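Local coordinates for antitoxin HipB (Escherichia coli, PDB 4Z5H), which neutralizes the toxin HipA and, as a homodimer, binds and bends operator DNA to repress the hipBA promoter, at residues Asn13-Val18 with Gln60-Ser65; Trp24-Leu29 with Thr39-Glu44. The protein carries 1 engineered substitution. All coordinates share one frame; numbering follows the deposited sequence.

Overall arrangement
From the N terminus the chain first forms helix 8-21, whose middle turns supply Asn-13-Val-18 to contact 1. It then runs into helix 26-33 and helix 37-45, the two helices of the DNA-binding helix-turn-helix, and contact 2 (Trp-24-Leu-29 with Thr-39-Glu-44) closes the short loop between them. Helix 52-61 follows, and where it gives way to strand 64-70 the chain returns to helix 8-21 and closes the long loop of contact 1. Contact 2 is therefore nested inside contact 1. Their centres lie about 10 Å apart, and they meet in one core, Met-15 packing on Phe-43 and Leu-62 on Leu-29.

Contact 1 (Asn13-Val18 with Gln60-Ser65); sequences NAMKLV and QSLELS
Apolar contacts carry the meeting of Met-15 and Val-18 with Leu-62 and Leu-64. Leu-62 reaches the helix with its branch CD1, which lies 3.8 Å from Met-15 CB and 4.0 Å from Met-15 CE. The same methyl also comes within 3.5 Å of the backbone carbonyl, Leu-62 CD1 to Met-15 O. The thioether chain can touch this methyl at both its ends because it bends at its last torsion (chi3 74°), which turns CE back toward the leucine. A flexible, unbranched methionine suits such a place, since Phe-55, Ile-58 and Leu-59 of helix 52-61 pack on it as well. Val-18, one turn on, meets Leu-64 tip to tip. With CG1 anti to the backbone N (chi1 173°), this methyl extends off the helix to within 4.2 Å of Leu-64 CD1 and, more loosely, 4.4 Å of Leu-62 CD2.

A Schellman motif ends helix 52-61, with Glu-63 as its C-prime residue at positive phi; Leu-64 N bonds to the O of Leu-59, and Glu-63 N to Gln-60 O at 3.0 Å. The reversal lets Leu-62 and Leu-64 both face helix 8-21 while Glu-63 between them stays exposed, as suits a charged residue. Beyond it, Leu-64 and Ser-65 enter a strand that pairs antiparallel with a strand of the second subunit.

Contact 2 (Trp24-Leu29 with Thr39-Glu44); sequences WTQAEL and TISNFE. Engineered in segment 24-29: Ala-27 (natural residue Ser). With nucleotides of chain B; nucleotides of chain C.
Gln-26, in the first turn of helix 26-33, comes nearest to Ile-40 of helix 37-45, with 6.3 Å between their CA atoms. Ile-40 makes contact with both branches. Its CG2 lies 3.9 Å from Gln-26 CG, the two side chains lying alongside and running opposite ways, while its CD1 rests 3.8 Å from Leu-29 CB. A branched aliphatic residue thus meets both the apolar stem of the glutamine and the leucine one turn on.

Beyond that stem the amide of Gln-26 is polar and busy, carried out to the phosphate by a chain that stays extended past CG. Its NE2 bonds to Glu-44 OE1 at 3.0 Å, from above the carboxylate plane and with a bent N-H...O angle of 140°; amide and carboxylate planes stand 82° apart. The same NE2 gives a hydrogen bond to OP2 of DA3 of chain B at 2.9 Å, and Ser-41 OG donates to that oxygen too, so one phosphate is gripped from both helices. Gln-37 bonds to the OE1 of Gln-26, helping to fix the amide's rotation. Glu-44 forms a salt bridge to Arg-19 through OE2, which would temper its charge so near the DNA.

Thr-25 and Glu-28 form a capping box: Glu-28 N meets Thr-25 OG1 at 2.9 Å, and Thr-25 N donates in return to Glu-28 OE1 at 2.8 Å. At this capped helix start Gln-26 N lies 2.9 Å from OP2 of DT2 of chain B and donates a nearly straight bond (167°). Ala-27 is an engineered residue that faces away from helix 37-45. This is the helix-turn-helix of the Cro/C1 family, its two helices backed by Arg-19 of helix 8-21 and by Ile-58 and Ser-61 of helix 52-61.

Contact 1 (Asn13-Val18 with Gln60-Ser65)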
loop_
_atom_site.group_PDB
_atom_site.type_symbol
_atom_site.label_atom_id
_atom_site.label_comp_id
_atom_site.label_asym_id
_atom_site.label_seq_id
_atom_site.Cartn_x
_atom_site.Cartn_y
_atom_site.Cartn_z
ATOM N N ASN A 13 2.753 -0.807 -11.418
ATOM C CA ASN A 13 2.437 -0.522 -12.795
ATOM C C ASN A 13 1.519 0.692 -12.892
ATOM O O ASN A 13 1.750 1.546 -13.702
ATOM C CB ASN A 13 1.767 -1.720 -13.471
ATOM C CG ASN A 13 2.717 -2.884 -13.704
ATOM O OD1 ASN A 13 3.882 -2.778 -13.470
ATOM N ND2 ASN A 13 2.201 -3.981 -14.150
ATOM N N ALA A 14 0.504 0.765 -12.038
ATOM C CA ALA A 14 -0.390 1.910 -12.011
ATOM C C ALA A 14 0.299 3.232 -11.638
ATOM O O ALA A 14 0.047 4.251 -12.219
ATOM C CB ALA A 14 -1.544 1.657 -11.068
ATOM N N MET A 15 1.152 3.187 -10.639
ATOM C CA MET A 15 1.902 4.347 -10.228
ATOM C C MET A 15 2.929 4.856 -11.241
ATOM O O MET A 15 3.101 6.033 -11.379
ATOM C CB MET A 15 2.479 4.165 -8.847
ATOM C CG MET A 15 1.383 4.161 -7.808
ATOM S SD MET A 15 1.904 3.620 -6.207
ATOM C CE MET A 15 2.812 5.040 -5.673
ATOM N N LYS A 16 3.597 3.933 -11.918
ATOM C CA LYS A 16 4.528 4.265 -12.985
ATOM C C LYS A 16 3.773 4.957 -14.118
ATOM O O LYS A 16 4.235 5.913 -14.678
ATOM C CB LYS A 16 5.228 3.021 -13.502
ATOM C CG LYS A 16 6.215 3.272 -14.628
ATOM C CD LYS A 16 6.912 1.998 -15.059
ATOM C CE LYS A 16 7.833 2.202 -16.251
ATOM N NZ LYS A 16 8.661 1.013 -16.511
ATOM N N LEU A 17 2.587 4.453 -14.420
ATOM C CA LEU A 17 1.776 5.017 -15.472
ATOM C C LEU A 17 1.420 6.461 -15.156
ATOM O O LEU A 17 1.521 7.304 -16.005
ATOM C CB LEU A 17 0.527 4.181 -15.691
ATOM C CG LEU A 17 -0.405 4.589 -16.832
ATOM C CD1 LEU A 17 0.328 4.672 -18.158
ATOM C CD2 LEU A 17 -1.579 3.628 -16.933
ATOM N N VAL A 18 1.066 6.734 -13.907
ATOM C CA VAL A 18 0.786 8.084 -13.489
ATOM C C VAL A 18 2.027 8.963 -13.635
ATOM O O VAL A 18 1.931 10.083 -14.099
ATOM C CB VAL A 18 0.240 8.158 -12.043
ATOM C CG1 VAL A 18 0.129 9.597 -11.600
ATOM C CG2 VAL A 18 -1.104 7.460 -11.924
ATOM N N GLN A 60 2.714 10.441 -2.402
ATOM C CA GLN A 60 2.701 11.871 -2.172
ATOM C C GLN A 60 3.366 12.638 -3.323
ATOM O O GLN A 60 2.822 13.607 -3.795
ATOM C CB GLN A 60 3.402 12.228 -0.865
ATOM C CG GLN A 60 3.266 13.694 -0.509
ATOM C CD GLN A 60 4.384 14.241 0.359
ATOM O OE1 GLN A 60 5.373 13.581 0.618
ATOM N NE2 GLN A 60 4.202 15.449 0.834
ATOM N N SER A 61 4.486 12.127 -3.800
ATOM C CA SER A 61 5.219 12.747 -4.890
ATOM C C SER A 61 4.368 12.819 -6.155
ATOM O O SER A 61 4.502 13.739 -6.906
ATOM C CB SER A 61 6.556 12.054 -5.167
ATOM O OG SER A 61 6.408 10.910 -5.932
ATOM N N LEU A 62 3.485 11.846 -6.337
ATOM C CA LEU A 62 2.641 11.743 -7.501
ATOM C C LEU A 62 1.323 12.509 -7.340
ATOM O O LEU A 62 0.455 12.412 -8.160
ATOM C CB LEU A 62 2.391 10.279 -7.863
ATOM C CG LEU A 62 3.540 9.392 -8.351
ATOM C CD1 LEU A 62 3.128 7.933 -8.435
ATOM C CD2 LEU A 62 4.090 9.862 -9.681
ATOM N N GLU A 63 1.190 13.239 -6.247
ATOM C CA GLU A 63 -0.033 13.948 -5.899
ATOM C C GLU A 63 -1.248 13.016 -5.741
ATOM O O GLU A 63 -2.356 13.362 -6.054
ATOM C CB GLU A 63 -0.303 15.078 -6.901
ATOM C CG GLU A 63 0.858 16.031 -7.023
ATOM C CD GLU A 63 0.696 17.107 -8.084
ATOM O OE1 GLU A 63 -0.106 16.954 -9.009
ATOM O OE2 GLU A 63 1.410 18.107 -7.995
ATOM N N LEU A 64 -0.985 11.834 -5.225
ATOM C CA LEU A 64 -1.970 10.807 -5.020
ATOM C C LEU A 64 -2.130 10.440 -3.555
ATOM O O LEU A 64 -1.248 10.633 -2.759
ATOM C CB LEU A 64 -1.593 9.535 -5.767
ATOM C CG LEU A 64 -1.462 9.547 -7.285
ATOM C CD1 LEU A 64 -0.879 8.241 -7.763
ATOM C CD2 LEU A 64 -2.792 9.820 -7.927
ATOM N N SER A 65 -3.269 9.846 -3.281
ATOM C CA SER A 65 -3.633 9.231 -2.038
ATOM C C SER A 65 -4.186 7.857 -2.429
ATOM O O SER A 65 -4.173 7.502 -3.588
ATOM C CB SER A 65 -4.690 10.066 -1.316
ATOM O OG SER A 65 -5.096 9.469 -0.123
#

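Contact 2 (Trp24-Leu29 with Thr39-Glu44)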
loop_
_atom_site.group_PDB
_atom_site.type_symbol
_atom_site.label_atom_id
_atom_site.label_comp_id
_atom_site.label_asym_id
_atom_site.label_seq_id
_atom_site.Cartn_x
_atom_site.Cartn_y
_atom_site.Cartn_z
ATOM N N TRP A 24 6.881 13.034 -15.387
ATOM C CA TRP A 24 7.836 13.181 -14.308
ATOM C C TRP A 24 8.954 12.147 -14.384
ATOM O O TRP A 24 8.737 11.021 -14.754
ATOM C CB TRP A 24 7.145 13.136 -12.941
ATOM C CG TRP A 24 6.151 14.231 -12.705
ATOM C CD1 TRP A 24 6.290 15.537 -13.027
ATOM C CD2 TRP A 24 4.870 14.105 -12.099
ATOM N NE1 TRP A 24 5.186 16.233 -12.663
ATOM C CE2 TRP A 24 4.290 15.376 -12.094
ATOM C CE3 TRP A 24 4.151 13.040 -11.561
ATOM C CZ2 TRP A 24 3.029 15.613 -11.563
ATOM C CZ3 TRP A 24 2.913 13.272 -11.049
ATOM C CH2 TRP A 24 2.359 14.546 -11.048
ATOM N N THR A 25 10.155 12.575 -14.065
ATOM C CA THR A 25 11.270 11.671 -13.922
ATOM C C THR A 25 11.310 11.047 -12.531
ATOM O O THR A 25 10.808 11.611 -11.584
ATOM C CB THR A 25 12.618 12.357 -14.198
ATOM O OG1 THR A 25 12.861 13.326 -13.197
ATOM C CG2 THR A 25 12.628 13.004 -15.567
ATOM N N GLN A 26 11.957 9.902 -12.439
ATOM C CA GLN A 26 12.181 9.255 -11.186
ATOM C C GLN A 26 13.019 10.200 -10.331
ATOM O O GLN A 26 12.725 10.403 -9.182
ATOM C CB GLN A 26 12.895 7.922 -11.373
ATOM C CG GLN A 26 12.125 6.841 -12.126
ATOM C CD GLN A 26 12.845 5.509 -12.121
ATOM O OE1 GLN A 26 13.958 5.420 -11.689
ATOM N NE2 GLN A 26 12.191 4.483 -12.581
ATOM N N ALA A 27 14.030 10.819 -10.927
ATOM C CA ALA A 27 14.926 11.684 -10.188
ATOM C C ALA A 27 14.224 12.880 -9.555
ATOM O O ALA A 27 14.458 13.181 -8.411
ATOM C CB ALA A 27 16.064 12.149 -11.072
ATOM N N GLU A 28 13.350 13.531 -10.299
ATOM C CA GLU A 28 12.581 14.628 -9.748
ATOM C C GLU A 28 11.615 14.250 -8.621
ATOM O O GLU A 28 11.504 14.979 -7.667
ATOM C CB GLU A 28 11.915 15.496 -10.816
ATOM C CG GLU A 28 10.744 14.892 -11.534
ATOM C CD GLU A 28 10.178 15.808 -12.598
ATOM O OE1 GLU A 28 10.099 15.398 -13.750
ATOM O OE2 GLU A 28 9.807 16.936 -12.281
ATOM N N LEU A 29 10.929 13.127 -8.732
ATOM C CA LEU A 29 10.098 12.676 -7.634
ATOM C C LEU A 29 10.938 12.361 -6.389
ATOM O O LEU A 29 10.626 12.792 -5.296
ATOM C CB LEU A 29 9.268 11.463 -8.042
ATOM C CG LEU A 29 8.378 11.603 -9.273
ATOM C CD1 LEU A 29 7.533 10.366 -9.489
ATOM C CD2 LEU A 29 7.502 12.819 -9.164
ATOM N N THR A 39 15.701 3.853 -5.426
ATOM C CA THR A 39 14.585 3.318 -4.674
ATOM C C THR A 39 13.291 3.335 -5.495
ATOM O O THR A 39 12.549 2.382 -5.510
ATOM C CB THR A 39 14.374 4.096 -3.364
ATOM O OG1 THR A 39 15.558 4.046 -2.580
ATOM C CG2 THR A 39 13.197 3.534 -2.576
ATOM N N ILE A 40 13.051 4.429 -6.188
ATOM C CA ILE A 40 11.900 4.507 -7.063
ATOM C C ILE A 40 12.011 3.467 -8.190
ATOM O O ILE A 40 11.053 2.811 -8.531
ATOM C CB ILE A 40 11.664 5.932 -7.604
ATOM C CG1 ILE A 40 11.320 6.893 -6.462
ATOM C CG2 ILE A 40 10.583 5.934 -8.664
ATOM C CD1 ILE A 40 11.152 8.319 -6.891
ATOM N N SER A 41 13.202 3.305 -8.737
ATOM C CA SER A 41 13.392 2.314 -9.774
ATOM C C SER A 41 13.093 0.911 -9.205
ATOM O O SER A 41 12.436 0.123 -9.831
ATOM C CB SER A 41 14.792 2.398 -10.370
ATOM O OG SER A 41 15.067 1.304 -11.184
ATOM N N ASN A 42 13.555 0.637 -8.004
ATOM C CA ASN A 42 13.281 -0.643 -7.380
ATOM C C ASN A 42 11.780 -0.847 -7.155
ATOM O O ASN A 42 11.300 -1.922 -7.362
ATOM C CB ASN A 42 14.065 -0.858 -6.085
ATOM C CG ASN A 42 13.885 -2.259 -5.508
ATOM O OD1 ASN A 42 14.488 -3.204 -5.962
ATOM N ND2 ASN A 42 13.031 -2.382 -4.522
ATOM N N PHE A 43 11.066 0.201 -6.753
ATOM C CA PHE A 43 9.638 0.093 -6.535
ATOM C C PHE A 43 8.905 -0.253 -7.831
ATOM O O PHE A 43 8.103 -1.141 -7.847
ATOM C CB PHE A 43 9.065 1.392 -5.951
ATOM C CG PHE A 43 7.561 1.509 -6.049
ATOM C CD1 PHE A 43 6.737 0.698 -5.300
ATOM C CD2 PHE A 43 6.981 2.390 -6.926
ATOM C CE1 PHE A 43 5.362 0.802 -5.408
ATOM C CE2 PHE A 43 5.616 2.508 -7.032
ATOM C CZ PHE A 43 4.800 1.715 -6.274
ATOM N N GLU A 44 9.206 0.473 -8.895
ATOM C CA GLU A 44 8.532 0.290 -10.170
ATOM C C GLU A 44 8.766 -1.115 -10.747
ATOM O O GLU A 44 7.884 -1.706 -11.297
ATOM C CB GLU A 44 8.906 1.401 -11.154
ATOM C CG GLU A 44 8.341 2.761 -10.769
ATOM C CD GLU A 44 8.504 3.840 -11.835
ATOM O OE1 GLU A 44 9.266 3.650 -12.780
ATOM O OE2 GLU A 44 7.849 4.870 -11.711
ATOM P P DT B 2 13.026 8.299 -16.225
ATOM O OP1 DT B 2 11.739 7.929 -16.755
ATOM O OP2 DT B 2 13.099 9.056 -14.997
ATOM O "O5'" DT B 2 13.904 7.005 -16.004
ATOM C "C5'" DT B 2 14.114 6.062 -17.053
ATOM C "C4'" DT B 2 15.077 4.986 -16.611
ATOM O "O4'" DT B 2 16.424 5.508 -16.561
ATOM C "C3'" DT B 2 14.807 4.369 -15.236
ATOM O "O3'" DT B 2 15.054 2.973 -15.338
ATOM C "C2'" DT B 2 15.899 4.961 -14.370
ATOM C "C1'" DT B 2 17.032 5.052 -15.377
ATOM N N1 DT B 2 18.142 5.958 -15.050
ATOM C C2 DT B 2 19.402 5.639 -15.505
ATOM O O2 DT B 2 19.640 4.651 -16.170
ATOM N N3 DT B 2 20.381 6.523 -15.140
ATOM C C4 DT B 2 20.231 7.671 -14.392
ATOM O O4 DT B 2 21.202 8.367 -14.150
ATOM C C5 DT B 2 18.889 7.934 -13.929
ATOM C C7 DT B 2 18.629 9.161 -13.115
ATOM C C6 DT B 2 17.923 7.080 -14.285
ATOM P P DA B 3 14.059 1.906 -14.778
ATOM O OP1 DA B 3 12.943 1.818 -15.678
ATOM O OP2 DA B 3 13.820 2.189 -13.375
ATOM O "O5'" DA B 3 14.918 0.586 -14.884
ATOM C "C5'" DA B 3 15.494 0.190 -16.138
ATOM C "C4'" DA B 3 16.905 -0.320 -15.964
ATOM O "O4'" DA B 3 17.807 0.757 -15.630
ATOM C "C3'" DA B 3 17.106 -1.397 -14.898
ATOM O "O3'" DA B 3 17.941 -2.398 -15.468
ATOM C "C2'" DA B 3 17.781 -0.649 -13.767
ATOM C "C1'" DA B 3 18.572 0.414 -14.502
ATOM N N9 DA B 3 18.817 1.637 -13.749
ATOM C C8 DA B 3 17.930 2.345 -12.985
ATOM N N7 DA B 3 18.443 3.416 -12.435
ATOM C C5 DA B 3 19.753 3.427 -12.886
ATOM C C6 DA B 3 20.827 4.308 -12.663
ATOM N N6 DA B 3 20.749 5.395 -11.898
ATOM N N1 DA B 3 22.005 4.017 -13.249
ATOM C C2 DA B 3 22.087 2.929 -14.016
ATOM N N3 DA B 3 21.159 2.020 -14.289
ATOM C C4 DA B 3 19.999 2.335 -13.693
ATOM P P DA C 13 12.611 0.120 0.045
ATOM O OP1 DA C 13 11.356 0.670 0.543
ATOM O OP2 DA C 13 12.801 -0.066 -1.384
ATOM O "O5'" DA C 13 13.803 1.007 0.595
ATOM C "C5'" DA C 13 13.868 1.392 1.973
ATOM C "C4'" DA C 13 15.179 2.089 2.250
ATOM O "O4'" DA C 13 16.251 1.124 2.244
ATOM C "C3'" DA C 13 15.555 3.162 1.223
ATOM O "O3'" DA C 13 15.772 4.400 1.892
ATOM C "C2'" DA C 13 16.821 2.633 0.576
ATOM C "C1'" DA C 13 17.377 1.716 1.643
ATOM N N9 DA C 13 18.227 0.650 1.126
ATOM C C8 DA C 13 18.049 -0.087 -0.016
ATOM N N7 DA C 13 18.997 -0.964 -0.232
ATOM C C5 DA C 13 19.862 -0.789 0.838
ATOM C C6 DA C 13 21.069 -1.413 1.190
ATOM N N6 DA C 13 21.632 -2.388 0.479
ATOM N N1 DA C 13 21.685 -0.999 2.316
ATOM C C2 DA C 13 21.122 -0.019 3.030
ATOM N N3 DA C 13 19.991 0.645 2.803
ATOM C C4 DA C 13 19.404 0.208 1.678
#